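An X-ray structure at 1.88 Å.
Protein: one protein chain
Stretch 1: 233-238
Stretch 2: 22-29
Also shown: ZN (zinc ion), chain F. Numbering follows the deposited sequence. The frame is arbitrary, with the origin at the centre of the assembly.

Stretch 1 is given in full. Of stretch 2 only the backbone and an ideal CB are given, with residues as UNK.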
ATOM      1  N   SER A 233      11.709   4.459  13.320  1.00 14.87           N
ATOM      2  CA  SER A 233      11.429   5.736  12.641  1.00 15.29           C
ATOM      3  C   SER A 233      12.700   6.398  12.102  1.00 18.10           C
ATOM      4  O   SER A 233      13.811   5.918  12.345  1.00 15.07           O
ATOM      5  CB  SER A 233      10.728   6.704  13.606  1.00 12.30           C
ATOM      6  OG  SER A 233      11.676   7.285  14.491  1.00 14.77           O
ATOM      7  N   HIS A 234      12.554   7.516  11.383  1.00 13.12           N
ATOM      8  CA  HIS A 234      13.730   8.207  10.855  1.00 15.16           C
ATOM      9  C   HIS A 234      14.603   8.844  11.938  1.00 16.84           C
ATOM     10  O   HIS A 234      15.670   9.402  11.659  1.00 16.49           O
ATOM     11  CB  HIS A 234      13.313   9.253   9.785  1.00 16.14           C
ATOM     12  CG  HIS A 234      12.423  10.357  10.275  1.00 21.13           C
ATOM     13  ND1 HIS A 234      12.277  11.572   9.637  1.00 29.12           N
ATOM     14  CD2 HIS A 234      11.677  10.446  11.407  1.00 19.02           C
ATOM     15  CE1 HIS A 234      11.450  12.339  10.324  1.00 22.74           C
ATOM     16  NE2 HIS A 234      11.072  11.679  11.404  1.00 29.30           N
ATOM     17  N   ASP A 235      14.174   8.728  13.186  1.00 13.76           N
ATOM     18  CA  ASP A 235      14.972   9.214  14.305  1.00 18.93           C
ATOM     19  C   ASP A 235      16.231   8.376  14.529  1.00 23.14           C
ATOM     20  O   ASP A 235      17.159   8.835  15.189  1.00 19.62           O
ATOM     21  CB  ASP A 235      14.136   9.221  15.592  1.00 19.60           C
ATOM     22  CG  ASP A 235      14.695  10.154  16.649  1.00 30.25           C
ATOM     23  OD1 ASP A 235      14.917  11.337  16.322  1.00 31.92           O
ATOM     24  OD2 ASP A 235      14.919   9.705  17.802  1.00 27.05           O
ATOM     25  N   LEU A 236      16.250   7.147  14.007  1.00 18.66           N
ATOM     26  CA  LEU A 236      17.337   6.208  14.289  1.00 18.36           C
ATOM     27  C   LEU A 236      18.113   5.791  13.033  1.00 16.18           C
ATOM     28  O   LEU A 236      17.627   4.969  12.248  1.00 18.82           O
ATOM     29  CB  LEU A 236      16.778   4.955  14.982  1.00 17.62           C
ATOM     30  CG  LEU A 236      15.968   5.152  16.271  1.00 16.04           C
ATOM     31  CD1 LEU A 236      15.346   3.843  16.762  1.00 15.16           C
ATOM     32  CD2 LEU A 236      16.853   5.728  17.338  1.00 15.49           C
ATOM     33  N   PRO A 237      19.330   6.333  12.852  1.00 17.52           N
ATOM     34  CA  PRO A 237      20.208   5.951  11.731  1.00 21.29           C
ATOM     35  C   PRO A 237      20.641   4.500  11.885  1.00 23.38           C
ATOM     36  O   PRO A 237      21.010   4.115  12.993  1.00 18.48           O
ATOM     37  CB  PRO A 237      21.410   6.901  11.869  1.00 21.86           C
ATOM     38  CG  PRO A 237      20.971   7.976  12.824  1.00 28.79           C
ATOM     39  CD  PRO A 237      19.964   7.335  13.726  1.00 22.60           C
ATOM     40  N   HIS A 238      20.617   3.703  10.822  1.00 17.72           N
ATOM     41  CA  HIS A 238      20.793   2.262  11.016  1.00 19.77           C
ATOM     42  C   HIS A 238      22.191   1.900  11.535  1.00 17.49           C
ATOM     43  O   HIS A 238      22.339   1.348  12.635  1.00 16.30           O
ATOM     44  CB  HIS A 238      20.502   1.494   9.721  1.00 18.80           C
ATOM     45  CG  HIS A 238      20.568   0.006   9.889  1.00 16.56           C
ATOM     46  ND1 HIS A 238      19.525  -0.728  10.410  1.00 15.27           N
ATOM     47  CD2 HIS A 238      21.566  -0.876   9.635  1.00 16.57           C
ATOM     48  CE1 HIS A 238      19.878  -2.001  10.477  1.00 16.82           C
ATOM     49  NE2 HIS A 238      21.105  -2.121   9.993  1.00 17.24           N
ATOM     50  N   UNK A  22       8.275  13.713   2.050  1.00 24.14           N
ATOM     51  CA  UNK A  22       8.456  15.147   2.187  1.00 26.30           C
ATOM     52  C   UNK A  22       9.620  15.561   3.070  1.00 34.00           C
ATOM     53  O   UNK A  22       9.973  16.744   3.111  1.00 32.43           O
ATOM     54  CB  UNK A  22       7.170  15.764   2.740  1.00 26.30           C
ATOM     55  N   UNK A  23      10.210  14.594   3.782  1.00 22.74           N
ATOM     56  CA  UNK A  23      11.248  14.883   4.765  1.00 20.41           C
ATOM     57  C   UNK A  23      12.638  14.798   4.141  1.00 22.31           C
ATOM     58  O   UNK A  23      12.956  13.837   3.438  1.00 26.18           O
ATOM     59  CB  UNK A  23      11.142  13.918   5.948  1.00 20.41           C
ATOM     60  N   UNK A  24      13.469  15.795   4.428  1.00 23.60           N
ATOM     61  CA  UNK A  24      14.821  15.826   3.884  1.00 29.02           C
ATOM     62  C   UNK A  24      15.903  15.649   4.946  1.00 25.42           C
ATOM     63  O   UNK A  24      17.030  16.082   4.735  1.00 25.48           O
ATOM     64  CB  UNK A  24      15.046  17.146   3.144  1.00 29.02           C
ATOM     65  N   UNK A  25      15.574  15.006   6.066  1.00 22.35           N
ATOM     66  CA  UNK A  25      16.544  14.853   7.162  1.00 19.58           C
ATOM     67  C   UNK A  25      17.641  13.855   6.767  1.00 20.09           C
ATOM     68  O   UNK A  25      17.534  13.177   5.735  1.00 21.41           O
ATOM     69  CB  UNK A  25      15.842  14.390   8.441  1.00 19.58           C
ATOM     70  N   UNK A  26      18.680  13.752   7.593  1.00 22.45           N
ATOM     71  CA  UNK A  26      19.820  12.891   7.279  1.00 21.96           C
ATOM     72  C   UNK A  26      19.409  11.450   7.000  1.00 21.68           C
ATOM     73  O   UNK A  26      19.838  10.869   6.004  1.00 22.81           O
ATOM     74  CB  UNK A  26      20.827  12.921   8.430  1.00 21.96           C
ATOM     75  N   UNK A  27      18.564  10.879   7.856  1.00 16.23           N
ATOM     76  CA  UNK A  27      18.182   9.471   7.692  1.00 15.28           C
ATOM     77  C   UNK A  27      17.284   9.279   6.457  1.00 21.20           C
ATOM     78  O   UNK A  27      17.461   8.322   5.683  1.00 17.47           O
ATOM     79  CB  UNK A  27      17.464   8.970   8.946  1.00 15.28           C
ATOM     80  N   UNK A  28      16.346  10.200   6.235  1.00 17.59           N
ATOM     81  CA  UNK A  28      15.477  10.073   5.055  1.00 15.63           C
ATOM     82  C   UNK A  28      16.258  10.286   3.756  1.00 18.45           C
ATOM     83  O   UNK A  28      15.817   9.857   2.689  1.00 20.72           O
ATOM     84  CB  UNK A  28      14.324  11.076   5.137  1.00 15.63           C
ATOM     85  N   UNK A  29      17.415  10.934   3.855  1.00 17.36           N
ATOM     86  CA  UNK A  29      18.260  11.217   2.698  1.00 22.37           C
ATOM     87  C   UNK A  29      19.336  10.157   2.551  1.00 19.49           C
ATOM     88  O   UNK A  29      20.137  10.219   1.633  1.00 18.86           O
ATOM     89  CB  UNK A  29      18.897  12.603   2.820  1.00 22.37           C
TER
HETATM   90 ZN    ZN F 304      13.242  12.243   7.960  1.00 20.13          ZN

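Stretch 1 offers two things to the second stretch: the ring of His234, whose ND1 lies 2.0 Å from ZN, and a patch formed by the His234 carbonyl and Pro237. One histidine nitrogen does not complete a zinc site, so further ligands are expected from nearby positions.

Position 22 has phi 89° and psi -10°. A positive phi favours glycine, and nothing of stretch 1 lies within 5.5 Å of the ideal CB. The residue is Gly22.

Position 23 points its CA-to-CB bond toward stretch 1, with the ideal CB 4.5 Å from His234 ND1. The metal is close, so a short ligand side chain suits; cysteine fits well, and the backbone alone does not exclude another ligand. It is Cys23, rotamer t, with SG 2.3 Å from ZN. The sulfur sits at the edge of the His234 ring.

Position 24 is out of reach of stretch 1, and many polar residues would do. It is Asp24, which makes no contact there.

Position 25 again points toward stretch 1, its ideal CB 4.7 Å from His234 ND1. A second short ligand is suitable. It is Cys25, rotamer p, with SG 2.3 Å from ZN. The backbone N of Cys25 also donates a hydrogen bond to Cys23 SG at 3.5 Å, which places a donor beside that metal-bound sulfur.

Position 26 points sideways, with open space on the side of stretch 1. Small or polar residues would serve. It is Ala26.

Position 27 points toward stretch 1, and the CA of position 27 is 5.6 Å from the CA of His234. The ideal CB is a tight 3.3 Å from His234 O and 4.9 Å from Pro237 CA. A compact apolar side chain such as alanine, valine or isoleucine is plausible. It is Val27, rotamer t. Val27 CG2 comes 3.2 Å from His234 O and packs on Pro237 CG at 3.8 Å. No hydrogen bond joins the stretches, so this packing and the shared zinc connect them.

Position 28 points sideways, yet its ideal CB is 5.0 Å from His234 ND1, and the metal is within reach of a short side chain. With three ligands assigned, a fourth would complete a four-ligand site. It is Cys28, rotamer m, with SG 2.3 Å from ZN and at the His234 ring edge. The backbone N of Cys28 donates to Cys25 SG at 3.4 Å.

Position 29 is out of reach of stretch 1, so polar residues are acceptable. It is Ser29. Ser29 OG donates to Cys25 O at 2.9 Å.

Stretch 2, residues 22-29: GCDCAVCS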
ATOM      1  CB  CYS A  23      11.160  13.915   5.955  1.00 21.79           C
ATOM      2  SG  CYS A  23      12.343  14.276   7.293  1.00 20.97           S
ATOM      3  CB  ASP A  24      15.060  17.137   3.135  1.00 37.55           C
ATOM      4  CG  ASP A  24      14.162  17.286   1.921  1.00 53.11           C
ATOM      5  OD1 ASP A  24      13.931  16.277   1.217  1.00 55.60           O
ATOM      6  OD2 ASP A  24      13.683  18.411   1.672  1.00 60.68           O
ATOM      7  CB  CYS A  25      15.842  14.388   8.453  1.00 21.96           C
ATOM      8  SG  CYS A  25      15.480  12.598   8.538  1.00 19.53           S
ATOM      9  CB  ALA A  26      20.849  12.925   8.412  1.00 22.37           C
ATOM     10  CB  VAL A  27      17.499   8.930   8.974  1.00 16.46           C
ATOM     11  CG1 VAL A  27      16.960   7.501   8.781  1.00 15.88           C
ATOM     12  CG2 VAL A  27      18.498   8.961  10.142  1.00 16.04           C
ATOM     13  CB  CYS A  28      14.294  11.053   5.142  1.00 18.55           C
ATOM     14  SG  CYS A  28      13.065  10.541   6.417  1.00 19.12           S
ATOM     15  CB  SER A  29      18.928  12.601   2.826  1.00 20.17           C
ATOM     16  OG  SER A  29      17.954  13.622   2.930  1.00 30.93           O
TER
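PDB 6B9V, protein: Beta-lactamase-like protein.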